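Long-range contacts in mosquitocidal toxin (Bacillus sphaericus, PDB 2CB4), which probably transfers ADP-ribose to target proteins through this catalytic domain of a mosquito-killing toxin, whose other regions carry ricin-type lectin repeats: residues Pro140-His144 with Met259-Glu265; Leu111-Arg116 with Phe168-Pro174; Thr22-Ala26 with Ala158-Ile162; Glu107-Leu111 with Ser119-Phe123. The protein carries 1 engineered substitution. All coordinates share one frame; numbering follows the deposited sequence.

Contact 1 of 4, residues Pro140-His144 with Met259-Glu265; sequences PWTPH and MFAPNGE
Trp141 and His144 take Gly264 between them, and Glu265 OE1 meets the imidazole at its NE2 edge. The CA of Gly264 sits over the centre of the His144 ring, 3.7 Å from its centroid and almost on the normal, while on its other side it meets Trp141 CZ2 at 3.3 Å. The indole lies flat beneath the peptide that follows, with Glu265 N above its face near the rim. With CG anti to the backbone N (chi1 177°), Trp141 swings its benzo end down the facing chain as far as selenomethionine Met259, whose SE is an oblique Met-aromatic neighbour, 3.9 Å from Trp141 CZ3. Trp141 NE1 donates to a water at 3.0 Å, and that water donates to Ala261 O.

Between the two rings runs a short antiparallel pair: Thr142 with Glu265 is its hydrogen-bonded pair, both bonds 2.9 Å between N and O, and Pro143 with Gly264 the non-hydrogen-bonded one. His144 N reaches Asn263 O at 2.8 Å. His144 NE2 then gives a 2.8 Å bond to Glu265 OE1. The oxygen lies in the imidazole plane, but is met from above the carboxylate plane, the two planes standing 83° apart. Asn211 of the second subunit takes ND1. Hydrogen-bonded at both nitrogens, the imidazole should be held in rotation, and through ND1 it links this small sheet to the second subunit.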
loop_
_atom_site.group_PDB
_atom_site.type_symbol
_atom_site.label_atom_id
_atom_site.label_comp_id
_atom_site.label_asym_id
_atom_site.label_seq_id
_atom_site.Cartn_x
_atom_site.Cartn_y
_atom_site.Cartn_z
ATOM N N PRO A 140 5.877 49.527 3.636
ATOM C CA PRO A 140 4.676 48.821 4.066
ATOM C C PRO A 140 5.025 47.972 5.288
ATOM O O PRO A 140 6.179 47.939 5.732
ATOM C CB PRO A 140 4.372 47.902 2.863
ATOM C CG PRO A 140 5.712 47.590 2.289
ATOM C CD PRO A 140 6.577 48.813 2.540
ATOM N N TRP A 141 4.028 47.288 5.827
ATOM C CA TRP A 141 4.246 46.327 6.894
ATOM C C TRP A 141 5.224 45.323 6.197
ATOM O O TRP A 141 4.998 44.902 5.046
ATOM C CB TRP A 141 2.919 45.633 7.241
ATOM C CG TRP A 141 3.053 44.569 8.301
ATOM C CD1 TRP A 141 2.812 44.712 9.641
ATOM C CD2 TRP A 141 3.462 43.189 8.106
ATOM N NE1 TRP A 141 3.043 43.512 10.291
ATOM C CE2 TRP A 141 3.421 42.561 9.374
ATOM C CE3 TRP A 141 3.787 42.406 6.965
ATOM C CZ2 TRP A 141 3.754 41.212 9.552
ATOM C CZ3 TRP A 141 4.115 41.065 7.144
ATOM C CH2 TRP A 141 4.124 40.488 8.433
ATOM N N THR A 142 6.337 45.011 6.865
ATOM C CA THR A 142 7.383 44.158 6.320
ATOM C C THR A 142 7.720 43.040 7.314
ATOM O O THR A 142 7.744 43.274 8.525
ATOM C CB THR A 142 8.630 45.031 6.081
ATOM O OG1 THR A 142 8.297 46.094 5.188
ATOM C CG2 THR A 142 9.811 44.237 5.516
ATOM N N PRO A 143 7.988 41.826 6.811
ATOM C CA PRO A 143 8.333 40.710 7.700
ATOM C C PRO A 143 9.681 40.946 8.382
ATOM O O PRO A 143 10.584 41.550 7.813
ATOM C CB PRO A 143 8.417 39.497 6.748
ATOM C CG PRO A 143 7.782 39.891 5.499
ATOM C CD PRO A 143 7.787 41.385 5.413
ATOM N N HIS A 144 9.840 40.441 9.599
ATOM C CA HIS A 144 11.116 40.597 10.308
ATOM C C HIS A 144 12.274 39.945 9.556
ATOM O O HIS A 144 13.407 40.377 9.663
ATOM C CB HIS A 144 11.025 39.960 11.717
ATOM C CG HIS A 144 10.185 40.741 12.668
ATOM N ND1 HIS A 144 9.340 40.145 13.587
ATOM C CD2 HIS A 144 10.055 42.080 12.844
ATOM C CE1 HIS A 144 8.745 41.086 14.297
ATOM N NE2 HIS A 144 9.171 42.266 13.873
HETATM N N MSE A 259 3.644 36.404 6.855
HETATM C CA MSE A 259 2.464 37.251 6.767
HETATM C C MSE A 259 1.645 37.228 8.082
HETATM O O MSE A 259 0.534 37.719 8.117
HETATM C CB MSE A 259 1.557 36.937 5.553
HETATM C CG MSE A 259 2.042 37.532 4.230
HETATM SE SE MSE A 259 2.269 39.408 4.116
HETATM C CE MSE A 259 0.431 39.658 4.013
ATOM N N PHE A 260 2.197 36.634 9.139
ATOM C CA PHE A 260 1.542 36.547 10.444
ATOM C C PHE A 260 1.968 37.832 11.158
ATOM O O PHE A 260 3.151 38.182 11.166
ATOM C CB PHE A 260 2.050 35.311 11.204
ATOM C CG PHE A 260 1.415 35.131 12.561
ATOM C CD1 PHE A 260 0.055 35.428 12.749
ATOM C CD2 PHE A 260 2.166 34.683 13.643
ATOM C CE1 PHE A 260 -0.540 35.282 13.999
ATOM C CE2 PHE A 260 1.590 34.523 14.907
ATOM C CZ PHE A 260 0.234 34.825 15.091
ATOM N N ALA A 261 1.006 38.554 11.733
ATOM C CA ALA A 261 1.297 39.843 12.366
ATOM C C ALA A 261 2.511 39.992 13.275
ATOM O O ALA A 261 3.316 40.904 13.071
ATOM C CB ALA A 261 0.044 40.494 12.946
ATOM N N PRO A 262 2.663 39.117 14.268
ATOM C CA PRO A 262 3.828 39.191 15.167
ATOM C C PRO A 262 5.171 38.928 14.424
ATOM O O PRO A 262 6.253 39.214 14.967
ATOM C CB PRO A 262 3.566 38.071 16.195
ATOM C CG PRO A 262 2.159 37.704 16.074
ATOM C CD PRO A 262 1.693 38.085 14.696
ATOM N N ASN A 263 5.093 38.382 13.198
ATOM C CA ASN A 263 6.278 38.068 12.392
ATOM C C ASN A 263 6.787 39.199 11.525
ATOM O O ASN A 263 7.663 39.000 10.663
ATOM C CB ASN A 263 6.072 36.792 11.561
ATOM C CG ASN A 263 5.894 35.574 12.432
ATOM O OD1 ASN A 263 6.008 35.649 13.653
ATOM N ND2 ASN A 263 5.606 34.456 11.822
ATOM N N GLY A 264 6.256 40.399 11.767
ATOM C CA GLY A 264 6.691 41.582 11.021
ATOM C C GLY A 264 6.198 42.852 11.699
ATOM O O GLY A 264 5.653 42.815 12.800
ATOM N N GLU A 265 6.346 43.982 11.010
ATOM C CA GLU A 265 5.875 45.272 11.536
ATOM C C GLU A 265 6.109 46.354 10.491
ATOM O O GLU A 265 6.763 46.109 9.491
ATOM C CB GLU A 265 6.699 45.645 12.781
ATOM C CG GLU A 265 8.113 46.054 12.399
ATOM C CD GLU A 265 9.093 45.998 13.549
ATOM O OE1 GLU A 265 9.050 45.034 14.365
ATOM O OE2 GLU A 265 9.906 46.939 13.640
HETATM O O HOH W 1 2.502 43.663 13.216
#

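Contact 2 of 4, residues Leu111-Arg116 with Phe168-Pro174; sequences LLNYLR and FSRNHNP
Arg116 and Pro174 mark the closest approach of the two backbones, their CA atoms 5.5 Å apart, where the helix 111-116 runs beside the irregular loop 168-174. The chains diverge from there, no hydrogen bond crosses between them, and side chains do the joining. Phe168 points its ring at the helix and is met by three leucines. Leu112 CD2 lies over one face, offset toward the rim and 3.6 Å from Phe168 CE1; Leu111 CD2 comes up at the edge, 4.2 Å from CZ; Leu115 CD1 approaches CE2 obliquely at 4.1 Å. The same Leu112 methyl also touches Pro174 CD at 3.7 Å, which makes it the link between the aromatic ring and the proline. Arg116 runs out with CG anti to its N, then bends at chi3 (-63°), which brings the guanidinium back across the pyrrolidine: one face of the planar group rests on Pro174, with Arg116 NH2 3.3 Å from Pro174 CG. Leu115 also packs on Ile164 and on Thr182 and the engineered Gln180 of strand 180-184. The arrangement is that of a helix packed by an apolar stripe on the connection between helix 164-167 and strand 180-184, within the mixed sheet fold of an ADP-ribosyltransferase domain.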
loop_
_atom_site.group_PDB
_atom_site.type_symbol
_atom_site.label_atom_id
_atom_site.label_comp_id
_atom_site.label_asym_id
_atom_site.label_seq_id
_atom_site.Cartn_x
_atom_site.Cartn_y
_atom_site.Cartn_z
ATOM N N LEU A 111 -11.913 32.637 11.494
ATOM C CA LEU A 111 -11.222 33.884 11.216
ATOM C C LEU A 111 -10.392 34.506 12.320
ATOM O O LEU A 111 -9.265 34.935 12.081
ATOM C CB LEU A 111 -12.175 34.908 10.588
ATOM C CG LEU A 111 -11.533 36.229 10.133
ATOM C CD1 LEU A 111 -10.435 35.966 9.106
ATOM C CD2 LEU A 111 -12.595 37.149 9.564
ATOM N N LEU A 112 -10.948 34.603 13.523
ATOM C CA LEU A 112 -10.213 35.212 14.645
ATOM C C LEU A 112 -9.013 34.381 15.076
ATOM O O LEU A 112 -7.976 34.935 15.405
ATOM C CB LEU A 112 -11.138 35.493 15.840
ATOM C CG LEU A 112 -11.910 36.820 15.734
ATOM C CD1 LEU A 112 -12.970 36.894 16.829
ATOM C CD2 LEU A 112 -10.984 38.044 15.769
ATOM N N ASN A 113 -9.132 33.060 15.014
ATOM C CA ASN A 113 -8.038 32.210 15.381
ATOM C C ASN A 113 -6.955 32.288 14.337
ATOM O O ASN A 113 -5.742 32.285 14.655
ATOM C CB ASN A 113 -8.487 30.765 15.537
ATOM C CG ASN A 113 -9.008 30.471 16.903
ATOM O OD1 ASN A 113 -9.073 31.356 17.806
ATOM N ND2 ASN A 113 -9.409 29.254 17.095
ATOM N N TYR A 114 -7.409 32.377 13.085
ATOM C CA TYR A 114 -6.483 32.459 11.971
ATOM C C TYR A 114 -5.568 33.690 12.127
ATOM O O TYR A 114 -4.357 33.603 12.105
ATOM C CB TYR A 114 -7.228 32.367 10.627
ATOM C CG TYR A 114 -6.432 32.932 9.554
ATOM C CD1 TYR A 114 -5.380 32.194 9.015
ATOM C CD2 TYR A 114 -6.616 34.269 9.133
ATOM C CE1 TYR A 114 -4.531 32.762 8.077
ATOM C CE2 TYR A 114 -5.789 34.828 8.205
ATOM C CZ TYR A 114 -4.726 34.055 7.693
ATOM O OH TYR A 114 -3.936 34.571 6.710
ATOM N N LEU A 115 -6.165 34.830 12.372
ATOM C CA LEU A 115 -5.429 36.093 12.574
ATOM C C LEU A 115 -4.581 36.139 13.842
ATOM O O LEU A 115 -3.517 36.749 13.910
ATOM C CB LEU A 115 -6.444 37.245 12.659
ATOM C CG LEU A 115 -7.378 37.484 11.470
ATOM C CD1 LEU A 115 -8.470 38.442 11.970
ATOM C CD2 LEU A 115 -6.533 38.081 10.248
ATOM N N ARG A 116 -5.110 35.599 14.911
ATOM C CA ARG A 116 -4.390 35.617 16.157
ATOM C C ARG A 116 -3.277 34.594 16.303
ATOM O O ARG A 116 -2.297 34.835 17.014
ATOM C CB ARG A 116 -5.378 35.400 17.319
ATOM C CG ARG A 116 -4.713 35.588 18.716
ATOM C CD ARG A 116 -5.725 35.545 19.853
ATOM N NE ARG A 116 -6.710 36.626 19.782
ATOM C CZ ARG A 116 -6.444 37.902 20.054
ATOM N NH1 ARG A 116 -5.207 38.275 20.410
ATOM N NH2 ARG A 116 -7.412 38.813 19.967
ATOM N N PHE A 168 -13.477 44.700 13.143
ATOM C CA PHE A 168 -13.377 44.440 14.566
ATOM C C PHE A 168 -13.141 45.686 15.397
ATOM O O PHE A 168 -12.423 46.623 14.975
ATOM C CB PHE A 168 -12.228 43.456 14.841
ATOM C CG PHE A 168 -12.394 42.138 14.163
ATOM C CD1 PHE A 168 -13.289 41.203 14.654
ATOM C CD2 PHE A 168 -11.685 41.847 13.007
ATOM C CE1 PHE A 168 -13.473 39.985 14.007
ATOM C CE2 PHE A 168 -11.864 40.637 12.349
ATOM C CZ PHE A 168 -12.754 39.701 12.848
ATOM N N SER A 169 -13.716 45.657 16.616
ATOM C CA SER A 169 -13.584 46.712 17.631
ATOM C C SER A 169 -12.128 46.660 18.079
ATOM O O SER A 169 -11.613 45.603 18.381
ATOM C CB SER A 169 -14.496 46.445 18.852
ATOM O OG SER A 169 -15.614 45.604 18.548
ATOM N N ARG A 170 -11.462 47.807 18.085
ATOM C CA ARG A 170 -10.031 47.900 18.423
ATOM C C ARG A 170 -9.421 46.947 19.432
ATOM O O ARG A 170 -8.260 46.504 19.253
ATOM C CB ARG A 170 -9.623 49.345 18.748
ATOM C CG ARG A 170 -9.598 50.269 17.522
ATOM C CD ARG A 170 -8.929 51.594 17.814
ATOM N NE ARG A 170 -7.495 51.485 18.071
ATOM C CZ ARG A 170 -6.579 51.172 17.150
ATOM N NH1 ARG A 170 -6.934 50.892 15.903
ATOM N NH2 ARG A 170 -5.299 51.098 17.510
ATOM N N ASN A 171 -10.187 46.668 20.486
ATOM C CA ASN A 171 -9.788 45.809 21.587
ATOM C C ASN A 171 -10.132 44.348 21.396
ATOM O O ASN A 171 -9.861 43.507 22.256
ATOM C CB ASN A 171 -10.362 46.351 22.887
ATOM C CG ASN A 171 -9.597 47.558 23.388
ATOM O OD1 ASN A 171 -8.490 47.830 22.918
ATOM N ND2 ASN A 171 -10.216 48.326 24.270
ATOM N N HIS A 172 -10.670 44.038 20.215
ATOM C CA HIS A 172 -11.048 42.685 19.847
ATOM C C HIS A 172 -10.398 42.321 18.516
ATOM O O HIS A 172 -10.584 41.228 17.955
ATOM C CB HIS A 172 -12.562 42.544 19.830
ATOM C CG HIS A 172 -13.177 42.673 21.179
ATOM N ND1 HIS A 172 -13.431 43.890 21.774
ATOM C CD2 HIS A 172 -13.505 41.730 22.089
ATOM C CE1 HIS A 172 -13.926 43.692 22.978
ATOM N NE2 HIS A 172 -13.982 42.387 23.196
ATOM N N ASN A 173 -9.642 43.263 17.983
ATOM C CA ASN A 173 -8.902 43.022 16.747
ATOM C C ASN A 173 -7.500 42.583 17.221
ATOM O O ASN A 173 -6.753 43.398 17.820
ATOM C CB ASN A 173 -8.795 44.293 15.907
ATOM C CG ASN A 173 -8.122 44.046 14.567
ATOM O OD1 ASN A 173 -8.083 42.903 14.115
ATOM N ND2 ASN A 173 -7.653 45.108 13.915
ATOM N N PRO A 174 -7.156 41.314 17.011
ATOM C CA PRO A 174 -5.831 40.810 17.461
ATOM C C PRO A 174 -4.558 41.622 17.147
ATOM O O PRO A 174 -3.731 41.855 18.035
ATOM C CB PRO A 174 -5.748 39.404 16.834
ATOM C CG PRO A 174 -7.214 38.964 16.634
ATOM C CD PRO A 174 -8.042 40.239 16.474
#

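Contact 3 of 4, residues Thr22-Ala26 with Ala158-Ile162; sequences TWIQA and APGGI
Trp23 and Gly160 bring their CA atoms to 3.6 Å, and this is the tight part of the contact. Here backbone lies on backbone. Gly161 N donates to Trp23 O at 2.9 Å with the bond fairly straight (160°), and Gly160 CA sits 3.2 Å from Thr22 O in a CA-H...O contact. Gly160 has no side chain to run into Thr22 O and Trp23 O, which lie where a CB would point; at Gly161 that direction leads away from the contact, but both glycines have a positive phi that residues with side chains rarely adopt. Thr22 O also accepts from Gln25 N within the turn. Packing stays close along one flank, where Ala26 CB meets Ala158 CB at 3.8 Å and Pro159 CG lies 3.9 Å from Gln25 CB.

The other flank is looser. Trp23 presents its ring edge to Ile162, Trp23 CE3 to Ile162 CG1 being 4.2 Å. The torsion that sets CG of Trp23 between its own N and carbonyl carbon (chi1 65°) lets the indole run alongside Ile162 in the same direction, and Trp23 NE1 is hydrogen-bonded to Ser36 OG. Thr22 and Gln25 are partly reached by solvent. Arg59 binds the carbonyls of Ala158 and Gly160 from beyond. The whole is a turn of the N-terminal region laid on the glycine-containing connection from strand 150-156 to strand 162-163 of the ADP-ribosyltransferase-like sheet.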
loop_
_atom_site.group_PDB
_atom_site.type_symbol
_atom_site.label_atom_id
_atom_site.label_comp_id
_atom_site.label_asym_id
_atom_site.label_seq_id
_atom_site.Cartn_x
_atom_site.Cartn_y
_atom_site.Cartn_z
ATOM N N THR A 22 -19.085 39.350 -4.159
ATOM C CA THR A 22 -17.898 40.124 -4.513
ATOM C C THR A 22 -16.733 39.896 -3.569
ATOM O O THR A 22 -15.576 39.845 -3.999
ATOM C CB THR A 22 -18.200 41.639 -4.568
ATOM O OG1 THR A 22 -19.216 41.869 -5.542
ATOM C CG2 THR A 22 -16.988 42.432 -4.971
ATOM N N TRP A 23 -17.038 39.779 -2.284
ATOM C CA TRP A 23 -16.013 39.614 -1.257
ATOM C C TRP A 23 -15.098 38.395 -1.449
ATOM O O TRP A 23 -13.918 38.417 -1.028
ATOM C CB TRP A 23 -16.629 39.653 0.149
ATOM C CG TRP A 23 -17.564 38.499 0.449
ATOM C CD1 TRP A 23 -18.701 38.181 -0.216
ATOM C CD2 TRP A 23 -17.431 37.528 1.510
ATOM N NE1 TRP A 23 -19.275 37.056 0.340
ATOM C CE2 TRP A 23 -18.519 36.646 1.402
ATOM C CE3 TRP A 23 -16.486 37.321 2.530
ATOM C CZ2 TRP A 23 -18.690 35.553 2.264
ATOM C CZ3 TRP A 23 -16.674 36.251 3.408
ATOM C CH2 TRP A 23 -17.772 35.389 3.270
ATOM N N ILE A 24 -15.639 37.354 -2.092
ATOM C CA ILE A 24 -14.890 36.128 -2.372
ATOM C C ILE A 24 -14.711 35.859 -3.879
ATOM O O ILE A 24 -14.419 34.743 -4.279
ATOM C CB ILE A 24 -15.527 34.877 -1.728
ATOM C CG1 ILE A 24 -17.003 34.778 -2.104
ATOM C CG2 ILE A 24 -15.346 34.902 -0.217
ATOM C CD1 ILE A 24 -17.686 33.584 -1.446
ATOM N N GLN A 25 -14.873 36.880 -4.708
ATOM C CA GLN A 25 -14.730 36.677 -6.147
ATOM C C GLN A 25 -13.306 36.363 -6.656
ATOM O O GLN A 25 -13.144 35.869 -7.780
ATOM C CB GLN A 25 -15.319 37.869 -6.924
ATOM C CG GLN A 25 -16.720 37.591 -7.412
ATOM C CD GLN A 25 -17.390 38.795 -8.043
ATOM O OE1 GLN A 25 -16.735 39.678 -8.601
ATOM N NE2 GLN A 25 -18.718 38.833 -7.968
ATOM N N ALA A 26 -12.283 36.676 -5.851
ATOM C CA ALA A 26 -10.882 36.434 -6.248
ATOM C C ALA A 26 -10.488 34.983 -5.948
ATOM O O ALA A 26 -9.417 34.531 -6.346
ATOM C CB ALA A 26 -9.935 37.409 -5.510
ATOM N N ALA A 158 -7.382 42.868 -6.652
ATOM C CA ALA A 158 -8.372 41.814 -6.709
ATOM C C ALA A 158 -9.730 42.333 -6.237
ATOM O O ALA A 158 -9.817 43.288 -5.456
ATOM C CB ALA A 158 -7.902 40.641 -5.745
ATOM N N PRO A 159 -10.779 41.646 -6.644
ATOM C CA PRO A 159 -12.106 42.012 -6.196
ATOM C C PRO A 159 -12.286 41.440 -4.794
ATOM O O PRO A 159 -11.811 40.333 -4.489
ATOM C CB PRO A 159 -13.030 41.221 -7.166
ATOM C CG PRO A 159 -12.187 40.030 -7.621
ATOM C CD PRO A 159 -10.816 40.632 -7.741
ATOM N N GLY A 160 -13.021 42.166 -3.952
ATOM C CA GLY A 160 -13.334 41.677 -2.624
ATOM C C GLY A 160 -12.287 41.802 -1.550
ATOM O O GLY A 160 -11.444 42.713 -1.540
ATOM N N GLY A 161 -12.389 40.863 -0.617
ATOM C CA GLY A 161 -11.529 40.802 0.540
ATOM C C GLY A 161 -12.257 41.401 1.756
ATOM O O GLY A 161 -13.061 42.315 1.615
ATOM N N ILE A 162 -11.951 40.875 2.942
ATOM C CA ILE A 162 -12.498 41.359 4.209
ATOM C C ILE A 162 -11.542 42.395 4.755
ATOM O O ILE A 162 -10.349 42.135 4.886
ATOM C CB ILE A 162 -12.562 40.230 5.232
ATOM C CG1 ILE A 162 -13.350 39.049 4.675
ATOM C CG2 ILE A 162 -13.099 40.719 6.545
ATOM C CD1 ILE A 162 -13.170 37.781 5.548
#

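Contact 4 of 4, residues Glu107-Leu111 with Ser119-Phe123; sequences EDTHL and SPSIF
Phe123 has its ring held between Leu111 and its own neighbour Ile122. Leu111 CD1 stands over the centre of one face, 3.9 Å from the centroid and 4° off the normal, a CH-pi contact; Ile122 CG1 covers the centre of the opposite face. At the edge, in the ring plane, Thr109 O lies 3.4 Å from Phe123 CZ. Helix 36-44 and strand 180-184 add Ile43, Thr182 and Pro184 around the same ring. The backbone before the helix is held too: Ile122 N donates to Asp108 O at 3.1 Å, in the carbonyl plane.

The two segments flank helix 111-117: one leads into it, the other leaves it. His110 occupies the N-cap position and is the centre of an inverse gamma turn, while the departing chain forms an ST turn, Ser121 OG accepting from Phe123 N at 3.2 Å. Ser121 has chi1 70°, which sets OG where it can curl back to that amide; separately, Ser121 CB lies 3.2 Å from Asp108 O. Further out, a water donates to Glu107 O at 2.6 Å and pairs with Ser119 OG at 2.8 Å. Glu107 OE1 probably bonds to Asn113 ND2, though this side chain is poorly ordered, and Trp31 of the second subunit packs on Glu107.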
loop_
_atom_site.group_PDB
_atom_site.type_symbol
_atom_site.label_atom_id
_atom_site.label_comp_id
_atom_site.label_asym_id
_atom_site.label_seq_id
_atom_site.Cartn_x
_atom_site.Cartn_y
_atom_site.Cartn_z
ATOM N N GLU A 107 -11.630 24.645 12.501
ATOM C CA GLU A 107 -10.741 25.796 12.446
ATOM C C GLU A 107 -10.578 26.404 11.042
ATOM O O GLU A 107 -10.141 27.547 10.916
ATOM C CB GLU A 107 -9.360 25.432 13.011
ATOM C CG GLU A 107 -9.349 25.142 14.513
ATOM C CD GLU A 107 -9.846 26.309 15.348
ATOM O OE1 GLU A 107 -9.131 27.337 15.380
ATOM O OE2 GLU A 107 -10.934 26.187 15.974
ATOM N N ASP A 108 -10.907 25.634 10.003
ATOM C CA ASP A 108 -10.771 26.069 8.608
ATOM C C ASP A 108 -11.301 27.459 8.327
ATOM O O ASP A 108 -10.704 28.213 7.561
ATOM C CB ASP A 108 -11.450 25.084 7.652
ATOM C CG ASP A 108 -10.876 23.675 7.732
ATOM O OD1 ASP A 108 -9.966 23.434 8.562
ATOM O OD2 ASP A 108 -11.347 22.795 6.968
ATOM N N THR A 109 -12.448 27.773 8.923
ATOM C CA THR A 109 -13.119 29.064 8.716
ATOM C C THR A 109 -13.056 29.967 9.918
ATOM O O THR A 109 -13.638 31.031 9.917
ATOM C CB THR A 109 -14.609 28.887 8.305
ATOM O OG1 THR A 109 -15.274 28.035 9.251
ATOM C CG2 THR A 109 -14.694 28.245 6.934
ATOM N N HIS A 110 -12.326 29.545 10.942
ATOM C CA HIS A 110 -12.197 30.340 12.142
ATOM C C HIS A 110 -11.299 31.555 11.958
ATOM O O HIS A 110 -10.100 31.536 12.247
ATOM C CB HIS A 110 -11.787 29.486 13.340
ATOM C CG HIS A 110 -12.046 30.150 14.649
ATOM N ND1 HIS A 110 -12.403 29.452 15.791
ATOM C CD2 HIS A 110 -12.029 31.466 15.005
ATOM C CE1 HIS A 110 -12.572 30.306 16.793
ATOM N NE2 HIS A 110 -12.357 31.534 16.339
ATOM N N LEU A 111 -11.913 32.637 11.494
ATOM C CA LEU A 111 -11.222 33.884 11.216
ATOM C C LEU A 111 -10.392 34.506 12.320
ATOM O O LEU A 111 -9.265 34.935 12.081
ATOM C CB LEU A 111 -12.175 34.908 10.588
ATOM C CG LEU A 111 -11.533 36.229 10.133
ATOM C CD1 LEU A 111 -10.435 35.966 9.106
ATOM C CD2 LEU A 111 -12.595 37.149 9.564
ATOM N N SER A 119 -3.166 29.675 12.505
ATOM C CA SER A 119 -3.559 28.282 12.313
ATOM C C SER A 119 -3.972 28.105 10.829
ATOM O O SER A 119 -4.396 29.055 10.187
ATOM C CB SER A 119 -4.760 27.994 13.241
ATOM O OG SER A 119 -5.732 29.048 13.169
ATOM N N PRO A 120 -3.842 26.900 10.289
ATOM C CA PRO A 120 -4.199 26.637 8.879
ATOM C C PRO A 120 -5.665 26.920 8.617
ATOM O O PRO A 120 -6.542 26.515 9.394
ATOM C CB PRO A 120 -3.931 25.134 8.703
ATOM C CG PRO A 120 -3.061 24.766 9.852
ATOM C CD PRO A 120 -3.331 25.700 10.975
ATOM N N SER A 121 -5.940 27.589 7.501
ATOM C CA SER A 121 -7.310 27.927 7.184
ATOM C C SER A 121 -7.459 28.146 5.699
ATOM O O SER A 121 -6.509 27.973 4.940
ATOM C CB SER A 121 -7.684 29.208 7.932
ATOM O OG SER A 121 -7.013 30.325 7.389
ATOM N N ILE A 122 -8.664 28.530 5.294
ATOM C CA ILE A 122 -8.985 28.827 3.903
ATOM C C ILE A 122 -8.659 30.294 3.560
ATOM O O ILE A 122 -8.896 30.739 2.436
ATOM C CB ILE A 122 -10.495 28.598 3.622
ATOM C CG1 ILE A 122 -11.373 29.503 4.505
ATOM C CG2 ILE A 122 -10.877 27.126 3.776
ATOM C CD1 ILE A 122 -12.774 29.800 3.889
ATOM N N PHE A 123 -8.132 31.045 4.524
ATOM C CA PHE A 123 -7.813 32.457 4.305
ATOM C C PHE A 123 -6.389 32.737 3.820
ATOM O O PHE A 123 -5.413 32.106 4.250
ATOM C CB PHE A 123 -8.031 33.288 5.605
ATOM C CG PHE A 123 -9.369 33.061 6.261
ATOM C CD1 PHE A 123 -10.536 33.584 5.702
ATOM C CD2 PHE A 123 -9.468 32.312 7.444
ATOM C CE1 PHE A 123 -11.778 33.328 6.301
ATOM C CE2 PHE A 123 -10.697 32.062 8.041
ATOM C CZ PHE A 123 -11.855 32.571 7.468
HETATM O O HOH W 2 -7.849 28.764 11.432
#

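Contacts 2 and 4 meet at helix 111-117: they share Leu111, their centres are 13 Å apart, and Asn113 ND2 lies 2.6 Å from Glu107 OE1, a probable hydrogen bond between them. Leu111 also reaches contact 3, its CD2 being 4.1 Å from Ile162 CD1, so the same leucine touches three of the four sites. Contact 1 joins through the other end of the helix, where Phe260 CZ packs 3.2 Å from Arg116 O. Contacts 1 and 3 lie on opposite sides of the chain's centre, their nearest atoms about 11 Å apart. Contacts 1, 2 and 4 all meet the second subunit, whereas contact 3 is touched by no other chain.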